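Local atomic coordinates of 4-alpha-glucanotransferase (Corynebacterium glutamicum, PDB entry 5B68), a protein that is an amylomaltase that joins an N-terminal beta-sandwich domain to a larger domain built on a TIM barrel. Residues L63-R71 / A119-E130; I601-L611 / E629-F637. All coordinates share one frame; numbering follows the deposited sequence.

Read from the N terminus, contact 1 comes first: it brings the end of helix 54-69 back against the hairpin of strands 121-123 and 126-134, closing a loop of 47 residues that contains strand but no helix. It ties the N-terminal helical part to the beta sandwich. The chain then completes the sandwich and enters the TIM barrel. Contact 2 closes a shorter loop of 17 residues between helices 587-607 and 627-639, both coming, along the chain, between barrel strands 553-556 and 645-649. The two loops follow in series, neither nesting nor crossing. The centres of contact 1 and contact 2 are 66 Å apart, their nearest atoms about 47 Å, on opposite sides of the chain's centre.

Contact 1: residues L63-R71 / A119-E130; sequences LFHDREFTR and APREIDGIRWGE. With SO4 (sulfate ion), chain G.
The charged part of this contact is the salt bridge of D66 with R121. Both terminal nitrogens of the guanidinium converge on one oxygen, NH1 of R121 at 2.8 Å and NH2 of R121 at 3.0 Å from OD1 of D66. They come from the same face of the carboxylate and are tilted out of its plane, NH1 by 34° on the syn side and NH2 by 22° on the anti side, while OD1 stays close to the guanidinium plane. The R121 chain reaches this position through a bend at chi3.

The same side chain also covers F69: CD of R121 stands over the ring, 3.9 Å from the F69 centroid and 1° off the normal, a CH-pi contact. At the ring's edge, CE2 of F69 lies 3.6 Å from O of W128, which also accepts the backbone N-H of R121. CG2 of T70 lies over the face of the five-membered ring of W128 in a second CH-pi contact, 3.6 Å from its centroid. Among apolar groups, CD1 of I123 touches CD2 of F69 at 3.7 Å.

On the helix, R67 donates from NH1 and NH2 to O1 and O2 of a sulfate, probably from the crystallisation liquor, which is also hydrogen-bonded to R59, Q60 and N45.

Overall, the end of helix 54-69 packs on one face of a beta hairpin that belongs to the N-terminal beta sandwich and reverses through a type I' turn from I123 to I126.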
loop_
_atom_site.group_PDB
_atom_site.type_symbol
_atom_site.label_atom_id
_atom_site.label_comp_id
_atom_site.label_asym_id
_atom_site.label_seq_id
_atom_site.Cartn_x
_atom_site.Cartn_y
_atom_site.Cartn_z
ATOM N N LEU A 63 -29.313 -6.673 20.692
ATOM C CA LEU A 63 -28.026 -6.592 21.358
ATOM C C LEU A 63 -27.132 -5.490 20.744
ATOM O O LEU A 63 -26.433 -4.800 21.491
ATOM C CB LEU A 63 -27.256 -7.906 21.405
ATOM C CG LEU A 63 -27.798 -8.864 22.493
ATOM C CD1 LEU A 63 -27.364 -10.293 22.180
ATOM C CD2 LEU A 63 -27.355 -8.488 23.924
ATOM N N PHE A 64 -27.212 -5.317 19.422
ATOM C CA PHE A 64 -26.441 -4.227 18.785
ATOM C C PHE A 64 -26.906 -2.864 19.361
ATOM O O PHE A 64 -26.078 -2.064 19.791
ATOM C CB PHE A 64 -26.625 -4.237 17.273
ATOM C CG PHE A 64 -25.845 -3.175 16.584
ATOM C CD1 PHE A 64 -24.516 -3.407 16.273
ATOM C CD2 PHE A 64 -26.388 -1.868 16.396
ATOM C CE1 PHE A 64 -23.769 -2.423 15.640
ATOM C CE2 PHE A 64 -25.622 -0.880 15.780
ATOM C CZ PHE A 64 -24.316 -1.159 15.461
ATOM N N HIS A 65 -28.239 -2.602 19.371
ATOM C CA HIS A 65 -28.742 -1.289 19.863
ATOM C C HIS A 65 -28.436 -1.109 21.338
ATOM O O HIS A 65 -28.036 -0.060 21.769
ATOM C CB HIS A 65 -30.212 -1.063 19.515
ATOM C CG HIS A 65 -30.462 -0.998 18.060
ATOM N ND1 HIS A 65 -29.971 0.017 17.273
ATOM C CD2 HIS A 65 -31.172 -1.803 17.237
ATOM C CE1 HIS A 65 -30.372 -0.159 16.022
ATOM N NE2 HIS A 65 -31.084 -1.271 15.980
ATOM N N ASP A 66 -28.548 -2.169 22.098
ATOM C CA ASP A 66 -28.275 -2.076 23.507
ATOM C C ASP A 66 -26.789 -1.816 23.820
ATOM O O ASP A 66 -26.442 -1.024 24.662
ATOM C CB ASP A 66 -28.723 -3.348 24.246
ATOM C CG ASP A 66 -30.215 -3.483 24.342
ATOM O OD1 ASP A 66 -30.963 -2.576 23.983
ATOM O OD2 ASP A 66 -30.607 -4.588 24.746
ATOM N N ARG A 67 -25.917 -2.498 23.101
ATOM C CA ARG A 67 -24.503 -2.309 23.276
ATOM C C ARG A 67 -24.096 -0.914 22.837
ATOM O O ARG A 67 -23.270 -0.304 23.506
ATOM C CB ARG A 67 -23.732 -3.423 22.571
ATOM C CG ARG A 67 -23.706 -4.677 23.493
ATOM C CD ARG A 67 -23.480 -5.993 22.765
ATOM N NE ARG A 67 -23.606 -7.120 23.698
ATOM C CZ ARG A 67 -23.616 -8.396 23.310
ATOM N NH1 ARG A 67 -23.509 -8.714 22.020
ATOM N NH2 ARG A 67 -23.715 -9.377 24.208
ATOM N N GLU A 68 -24.739 -0.385 21.797
ATOM C CA GLU A 68 -24.463 1.003 21.380
ATOM C C GLU A 68 -24.897 1.961 22.463
ATOM O O GLU A 68 -24.199 2.944 22.714
ATOM C CB GLU A 68 -25.145 1.399 20.101
ATOM C CG GLU A 68 -24.484 0.848 18.833
ATOM C CD GLU A 68 -23.034 1.222 18.753
ATOM O OE1 GLU A 68 -22.782 2.426 18.553
ATOM O OE2 GLU A 68 -22.168 0.347 18.901
ATOM N N PHE A 69 -26.001 1.636 23.123
ATOM C CA PHE A 69 -26.547 2.520 24.176
ATOM C C PHE A 69 -25.746 2.523 25.435
ATOM O O PHE A 69 -25.875 3.459 26.240
ATOM C CB PHE A 69 -28.065 2.243 24.402
ATOM C CG PHE A 69 -28.786 3.428 24.932
ATOM C CD1 PHE A 69 -29.150 4.438 24.074
ATOM C CD2 PHE A 69 -28.981 3.588 26.323
ATOM C CE1 PHE A 69 -29.814 5.564 24.576
ATOM C CE2 PHE A 69 -29.618 4.695 26.826
ATOM C CZ PHE A 69 -30.003 5.704 25.954
ATOM N N THR A 70 -24.889 1.514 25.658
ATOM C CA THR A 70 -24.066 1.427 26.856
ATOM C C THR A 70 -22.597 1.714 26.580
ATOM O O THR A 70 -21.757 1.564 27.447
ATOM C CB THR A 70 -24.243 0.071 27.545
ATOM O OG1 THR A 70 -23.954 -0.981 26.606
ATOM C CG2 THR A 70 -25.687 -0.040 27.928
ATOM N N ARG A 71 -22.259 2.220 25.404
ATOM C CA ARG A 71 -20.902 2.709 25.116
ATOM C C ARG A 71 -20.678 4.037 25.819
ATOM O O ARG A 71 -21.334 5.020 25.475
ATOM C CB ARG A 71 -20.731 2.977 23.605
ATOM C CG ARG A 71 -20.486 1.752 22.716
ATOM C CD ARG A 71 -20.026 2.206 21.327
ATOM N NE ARG A 71 -19.866 1.065 20.416
ATOM C CZ ARG A 71 -18.804 0.258 20.407
ATOM N NH1 ARG A 71 -18.780 -0.766 19.522
ATOM N NH2 ARG A 71 -17.817 0.444 21.247
ATOM N N ALA A 119 -34.242 9.615 25.277
ATOM C CA ALA A 119 -34.820 9.117 26.523
ATOM C C ALA A 119 -33.874 8.083 27.152
ATOM O O ALA A 119 -33.303 7.284 26.387
ATOM C CB ALA A 119 -36.170 8.434 26.230
ATOM N N PRO A 120 -33.788 8.016 28.493
ATOM C CA PRO A 120 -33.001 6.973 29.125
ATOM C C PRO A 120 -33.663 5.627 28.931
ATOM O O PRO A 120 -34.823 5.574 28.537
ATOM C CB PRO A 120 -32.921 7.381 30.614
ATOM C CG PRO A 120 -34.007 8.375 30.823
ATOM C CD PRO A 120 -34.529 8.824 29.499
ATOM N N ARG A 121 -32.869 4.561 29.077
ATOM C CA ARG A 121 -33.316 3.185 28.901
ATOM C C ARG A 121 -32.722 2.270 29.953
ATOM O O ARG A 121 -31.577 2.424 30.372
ATOM C CB ARG A 121 -32.936 2.626 27.508
ATOM C CG ARG A 121 -33.223 3.514 26.302
ATOM C CD ARG A 121 -32.835 2.766 25.011
ATOM N NE ARG A 121 -33.243 1.355 25.148
ATOM C CZ ARG A 121 -32.555 0.285 24.720
ATOM N NH1 ARG A 121 -33.020 -0.922 25.002
ATOM N NH2 ARG A 121 -31.397 0.380 24.056
ATOM N N GLU A 122 -33.519 1.316 30.428
ATOM C CA GLU A 122 -33.017 0.269 31.324
ATOM C C GLU A 122 -32.520 -0.891 30.490
ATOM O O GLU A 122 -33.265 -1.426 29.682
ATOM C CB GLU A 122 -34.093 -0.241 32.320
ATOM C CG GLU A 122 -33.510 -1.321 33.269
ATOM C CD GLU A 122 -34.413 -1.789 34.415
ATOM O OE1 GLU A 122 -34.126 -1.438 35.586
ATOM O OE2 GLU A 122 -35.373 -2.541 34.155
ATOM N N ILE A 123 -31.267 -1.289 30.735
ATOM C CA ILE A 123 -30.573 -2.341 29.975
ATOM C C ILE A 123 -29.865 -3.186 31.011
ATOM O O ILE A 123 -29.110 -2.684 31.831
ATOM C CB ILE A 123 -29.551 -1.757 28.971
ATOM C CG1 ILE A 123 -30.279 -0.895 27.942
ATOM C CG2 ILE A 123 -28.820 -2.891 28.247
ATOM C CD1 ILE A 123 -29.412 -0.030 27.057
ATOM N N ASP A 124 -30.160 -4.475 31.032
ATOM C CA ASP A 124 -29.640 -5.373 32.105
ATOM C C ASP A 124 -29.720 -4.849 33.551
ATOM O O ASP A 124 -28.796 -5.004 34.311
ATOM C CB ASP A 124 -28.211 -5.770 31.776
ATOM C CG ASP A 124 -28.112 -6.432 30.461
ATOM O OD1 ASP A 124 -29.108 -7.104 30.088
ATOM O OD2 ASP A 124 -27.063 -6.278 29.780
ATOM N N GLY A 125 -30.833 -4.215 33.901
ATOM C CA GLY A 125 -31.058 -3.697 35.233
ATOM C C GLY A 125 -30.397 -2.374 35.600
ATOM O O GLY A 125 -30.504 -1.948 36.739
ATOM N N ILE A 126 -29.692 -1.719 34.671
ATOM C CA ILE A 126 -29.161 -0.400 34.942
ATOM C C ILE A 126 -29.936 0.553 34.056
ATOM O O ILE A 126 -30.123 0.267 32.873
ATOM C CB ILE A 126 -27.609 -0.352 34.746
ATOM C CG1 ILE A 126 -26.966 -1.269 35.800
ATOM C CG2 ILE A 126 -27.081 1.089 34.833
ATOM C CD1 ILE A 126 -25.468 -1.374 35.766
ATOM N N ARG A 127 -30.310 1.723 34.597
ATOM C CA ARG A 127 -30.926 2.756 33.764
ATOM C C ARG A 127 -29.763 3.594 33.243
ATOM O O ARG A 127 -28.944 4.127 34.025
ATOM C CB ARG A 127 -31.977 3.629 34.497
ATOM C CG ARG A 127 -32.835 4.483 33.541
ATOM C CD ARG A 127 -33.993 5.256 34.181
ATOM N NE ARG A 127 -33.501 6.091 35.283
ATOM C CZ ARG A 127 -33.465 5.739 36.576
ATOM N NH1 ARG A 127 -33.920 4.546 36.991
ATOM N NH2 ARG A 127 -32.959 6.584 37.475
ATOM N N TRP A 128 -29.721 3.750 31.929
ATOM C CA TRP A 128 -28.688 4.516 31.254
ATOM C C TRP A 128 -29.280 5.748 30.610
ATOM O O TRP A 128 -30.383 5.723 30.139
ATOM C CB TRP A 128 -28.034 3.696 30.142
ATOM C CG TRP A 128 -27.082 2.627 30.602
ATOM C CD1 TRP A 128 -27.409 1.377 31.005
ATOM C CD2 TRP A 128 -25.655 2.710 30.679
ATOM N NE1 TRP A 128 -26.292 0.682 31.353
ATOM C CE2 TRP A 128 -25.197 1.475 31.157
ATOM C CE3 TRP A 128 -24.723 3.703 30.394
ATOM C CZ2 TRP A 128 -23.848 1.207 31.353
ATOM C CZ3 TRP A 128 -23.392 3.437 30.604
ATOM C CH2 TRP A 128 -22.965 2.194 31.064
ATOM N N GLY A 129 -28.523 6.830 30.609
ATOM C CA GLY A 129 -28.913 8.022 29.870
ATOM C C GLY A 129 -27.868 8.382 28.846
ATOM O O GLY A 129 -26.760 7.921 28.929
ATOM N N GLU A 130 -28.236 9.293 27.957
ATOM C CA GLU A 130 -27.381 9.787 26.920
ATOM C C GLU A 130 -27.234 11.302 27.036
ATOM O O GLU A 130 -28.233 11.988 27.211
ATOM C CB GLU A 130 -28.001 9.425 25.587
ATOM C CG GLU A 130 -27.110 9.745 24.387
ATOM C CD GLU A 130 -27.681 9.275 23.069
ATOM O OE1 GLU A 130 -28.174 10.119 22.285
ATOM O OE2 GLU A 130 -27.694 8.082 22.797
HETATM S S SO4 G . -23.774 -12.667 22.271
HETATM O O1 SO4 G . -23.318 -11.539 21.429
HETATM O O2 SO4 G . -24.154 -12.141 23.621
HETATM O O3 SO4 G . -24.978 -13.299 21.701
HETATM O O4 SO4 G . -22.558 -13.559 22.314
#

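Contact 2: residues I601-L611 / E629-F637; sequences ILDVAASANAL and ELLEGLHTF
Two donors of T636 grip E632 O from opposite faces of its carbonyl plane, the backbone N of T636 at 2.9 Å and OG1 of T636 at 3.0 Å. Facing this helix, 627-639, is a Schellman motif that ends helix 587-607: A610 N bonds to A605 O and N609 N to A606 O, with N609 in the C-prime place at a phi of 67°. The turn delivers A610 and L611 to helix 627-639, whose local axis crosses that of the first helix at 63° in the TIM-barrel domain.

No hydrogen bond links the two segments, so shape and apolar contact carry the interface. The F637 ring reaches the first helix because its CG lies anti to the backbone N (chi1 177°). There CB of A608 sits at the ring's edge, 3.9 Å from CD1 of F637, while CG1 of V604 approaches CZ of F637 to 3.7 Å. Farther along, CD2 of L602 meets CD2 of L630 at 3.8 Å, the two side chains crossing at about a right angle.

G633 presents bare backbone to the turn, and the missing side chain is consistent with the 5.0 Å between CA of A610 and CA of G633. CD2 of L611 lies 3.7 Å from CA of G633, and A610 O receives a CA-H...O contact from G633 CA at 3.4 Å.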
loop_
_atom_site.group_PDB
_atom_site.type_symbol
_atom_site.label_atom_id
_atom_site.label_comp_id
_atom_site.label_asym_id
_atom_site.label_seq_id
_atom_site.Cartn_x
_atom_site.Cartn_y
_atom_site.Cartn_z
ATOM N N ILE A 601 -4.336 5.969 -30.234
ATOM C CA ILE A 601 -3.557 6.722 -29.223
ATOM C C ILE A 601 -2.449 7.547 -29.895
ATOM O O ILE A 601 -2.249 8.734 -29.545
ATOM C CB ILE A 601 -2.901 5.758 -28.203
ATOM C CG1 ILE A 601 -3.990 5.165 -27.273
ATOM C CG2 ILE A 601 -1.845 6.481 -27.358
ATOM C CD1 ILE A 601 -3.458 4.101 -26.331
ATOM N N LEU A 602 -1.776 6.923 -30.859
ATOM C CA LEU A 602 -0.710 7.600 -31.588
ATOM C C LEU A 602 -1.286 8.786 -32.372
ATOM O O LEU A 602 -0.648 9.842 -32.463
ATOM C CB LEU A 602 0.020 6.615 -32.502
ATOM C CG LEU A 602 0.786 5.479 -31.760
ATOM C CD1 LEU A 602 1.212 4.397 -32.732
ATOM C CD2 LEU A 602 1.998 5.971 -30.964
ATOM N N ASP A 603 -2.496 8.617 -32.953
ATOM C CA ASP A 603 -3.191 9.764 -33.564
ATOM C C ASP A 603 -3.508 10.856 -32.591
ATOM O O ASP A 603 -3.411 12.061 -32.906
ATOM C CB ASP A 603 -4.474 9.318 -34.297
ATOM C CG ASP A 603 -4.179 8.620 -35.627
ATOM O OD1 ASP A 603 -3.022 8.699 -36.139
ATOM O OD2 ASP A 603 -5.106 7.916 -36.092
ATOM N N VAL A 604 -3.911 10.475 -31.374
ATOM C CA VAL A 604 -4.203 11.524 -30.372
ATOM C C VAL A 604 -2.934 12.245 -29.962
ATOM O O VAL A 604 -2.948 13.441 -29.729
ATOM C CB VAL A 604 -5.018 10.932 -29.175
ATOM C CG1 VAL A 604 -4.791 11.673 -27.901
ATOM C CG2 VAL A 604 -6.510 10.884 -29.549
ATOM N N ALA A 605 -1.842 11.481 -29.840
ATOM C CA ALA A 605 -0.517 12.064 -29.517
ATOM C C ALA A 605 -0.060 13.068 -30.591
ATOM O O ALA A 605 0.411 14.177 -30.293
ATOM C CB ALA A 605 0.505 10.945 -29.318
ATOM N N ALA A 606 -0.314 12.703 -31.829
ATOM C CA ALA A 606 -0.021 13.581 -32.944
ATOM C C ALA A 606 -0.876 14.828 -32.953
ATOM O O ALA A 606 -0.372 15.871 -33.348
ATOM C CB ALA A 606 -0.105 12.799 -34.270
ATOM N N SER A 607 -2.149 14.784 -32.517
ATOM C CA SER A 607 -2.944 16.010 -32.391
ATOM C C SER A 607 -2.405 16.943 -31.356
ATOM O O SER A 607 -2.629 18.155 -31.379
ATOM C CB SER A 607 -4.400 15.671 -32.021
ATOM O OG SER A 607 -4.976 14.961 -33.101
ATOM N N ALA A 608 -1.669 16.367 -30.413
ATOM C CA ALA A 608 -0.983 17.167 -29.392
ATOM C C ALA A 608 0.461 17.543 -29.809
ATOM O O ALA A 608 1.178 18.077 -29.005
ATOM C CB ALA A 608 -0.962 16.383 -28.083
ATOM N N ASN A 609 0.839 17.291 -31.058
ATOM C CA ASN A 609 2.193 17.586 -31.567
ATOM C C ASN A 609 3.304 16.727 -30.950
ATOM O O ASN A 609 4.473 17.029 -31.105
ATOM C CB ASN A 609 2.464 19.100 -31.550
ATOM C CG ASN A 609 1.508 19.848 -32.516
ATOM O OD1 ASN A 609 1.241 19.372 -33.589
ATOM N ND2 ASN A 609 1.006 20.974 -32.115
ATOM N N ALA A 610 2.929 15.653 -30.236
ATOM C CA ALA A 610 3.956 14.802 -29.564
ATOM C C ALA A 610 4.629 13.856 -30.545
ATOM O O ALA A 610 5.711 13.337 -30.311
ATOM C CB ALA A 610 3.306 14.005 -28.423
ATOM N N LEU A 611 3.963 13.595 -31.658
ATOM C CA LEU A 611 4.470 12.725 -32.692
ATOM C C LEU A 611 4.099 13.380 -33.993
ATOM O O LEU A 611 3.189 14.167 -33.997
ATOM C CB LEU A 611 3.804 11.352 -32.677
ATOM C CG LEU A 611 4.309 10.401 -31.619
ATOM C CD1 LEU A 611 3.344 9.248 -31.544
ATOM C CD2 LEU A 611 5.694 9.916 -31.998
ATOM N N GLU A 629 11.603 6.563 -31.189
ATOM C CA GLU A 629 10.700 7.636 -31.578
ATOM C C GLU A 629 9.319 7.517 -30.922
ATOM O O GLU A 629 8.732 8.486 -30.518
ATOM C CB GLU A 629 10.593 7.727 -33.097
ATOM C CG GLU A 629 11.950 7.752 -33.782
ATOM C CD GLU A 629 11.854 7.804 -35.294
ATOM O OE1 GLU A 629 11.297 6.887 -35.902
ATOM O OE2 GLU A 629 12.338 8.781 -35.870
ATOM N N LEU A 630 8.821 6.304 -30.830
ATOM C CA LEU A 630 7.508 6.059 -30.222
ATOM C C LEU A 630 7.585 6.300 -28.717
ATOM O O LEU A 630 6.724 6.965 -28.181
ATOM C CB LEU A 630 7.050 4.658 -30.545
ATOM C CG LEU A 630 6.707 4.461 -32.025
ATOM C CD1 LEU A 630 6.667 2.993 -32.354
ATOM C CD2 LEU A 630 5.421 5.122 -32.381
ATOM N N LEU A 631 8.632 5.793 -28.082
ATOM C CA LEU A 631 8.871 6.118 -26.672
ATOM C C LEU A 631 8.950 7.596 -26.413
ATOM O O LEU A 631 8.354 8.130 -25.507
ATOM C CB LEU A 631 10.137 5.458 -26.204
ATOM C CG LEU A 631 10.061 3.965 -26.041
ATOM C CD1 LEU A 631 11.426 3.415 -25.878
ATOM C CD2 LEU A 631 9.142 3.571 -24.858
ATOM N N GLU A 632 9.704 8.314 -27.238
ATOM C CA GLU A 632 9.795 9.746 -27.081
ATOM C C GLU A 632 8.407 10.382 -27.205
ATOM O O GLU A 632 8.059 11.274 -26.441
ATOM C CB GLU A 632 10.740 10.324 -28.164
ATOM C CG GLU A 632 12.192 10.207 -27.849
ATOM C CD GLU A 632 13.112 10.549 -29.049
ATOM O OE1 GLU A 632 12.731 10.323 -30.224
ATOM O OE2 GLU A 632 14.227 10.980 -28.775
ATOM N N GLY A 633 7.636 9.976 -28.218
ATOM C CA GLY A 633 6.334 10.598 -28.463
ATOM C C GLY A 633 5.324 10.360 -27.331
ATOM O O GLY A 633 4.642 11.259 -26.887
ATOM N N LEU A 634 5.288 9.151 -26.824
ATOM C CA LEU A 634 4.356 8.827 -25.697
ATOM C C LEU A 634 4.760 9.560 -24.436
ATOM O O LEU A 634 3.909 9.972 -23.639
ATOM C CB LEU A 634 4.300 7.317 -25.466
ATOM C CG LEU A 634 3.721 6.490 -26.658
ATOM C CD1 LEU A 634 3.876 5.013 -26.367
ATOM C CD2 LEU A 634 2.326 6.901 -27.008
ATOM N N HIS A 635 6.063 9.703 -24.220
ATOM C CA HIS A 635 6.517 10.371 -23.027
ATOM C C HIS A 635 6.305 11.872 -23.079
ATOM O O HIS A 635 5.919 12.503 -22.102
ATOM C CB HIS A 635 7.960 9.993 -22.719
ATOM C CG HIS A 635 8.093 8.602 -22.200
ATOM N ND1 HIS A 635 8.067 8.315 -20.841
ATOM C CD2 HIS A 635 8.111 7.410 -22.832
ATOM C CE1 HIS A 635 8.136 7.012 -20.669
ATOM N NE2 HIS A 635 8.189 6.437 -21.858
ATOM N N THR A 636 6.529 12.454 -24.253
ATOM C CA THR A 636 6.204 13.853 -24.466
ATOM C C THR A 636 4.705 14.150 -24.255
ATOM O O THR A 636 4.320 15.233 -23.647
ATOM C CB THR A 636 6.656 14.298 -25.913
ATOM O OG1 THR A 636 8.093 14.195 -25.997
ATOM C CG2 THR A 636 6.285 15.689 -26.121
ATOM N N PHE A 637 3.885 13.291 -24.819
ATOM C CA PHE A 637 2.414 13.399 -24.713
ATOM C C PHE A 637 1.997 13.451 -23.218
ATOM O O PHE A 637 1.339 14.348 -22.804
ATOM C CB PHE A 637 1.782 12.217 -25.398
ATOM C CG PHE A 637 0.286 12.179 -25.289
ATOM C CD1 PHE A 637 -0.498 13.072 -25.984
ATOM C CD2 PHE A 637 -0.351 11.261 -24.448
ATOM C CE1 PHE A 637 -1.881 13.080 -25.886
ATOM C CE2 PHE A 637 -1.749 11.277 -24.346
ATOM C CZ PHE A 637 -2.517 12.162 -25.079
#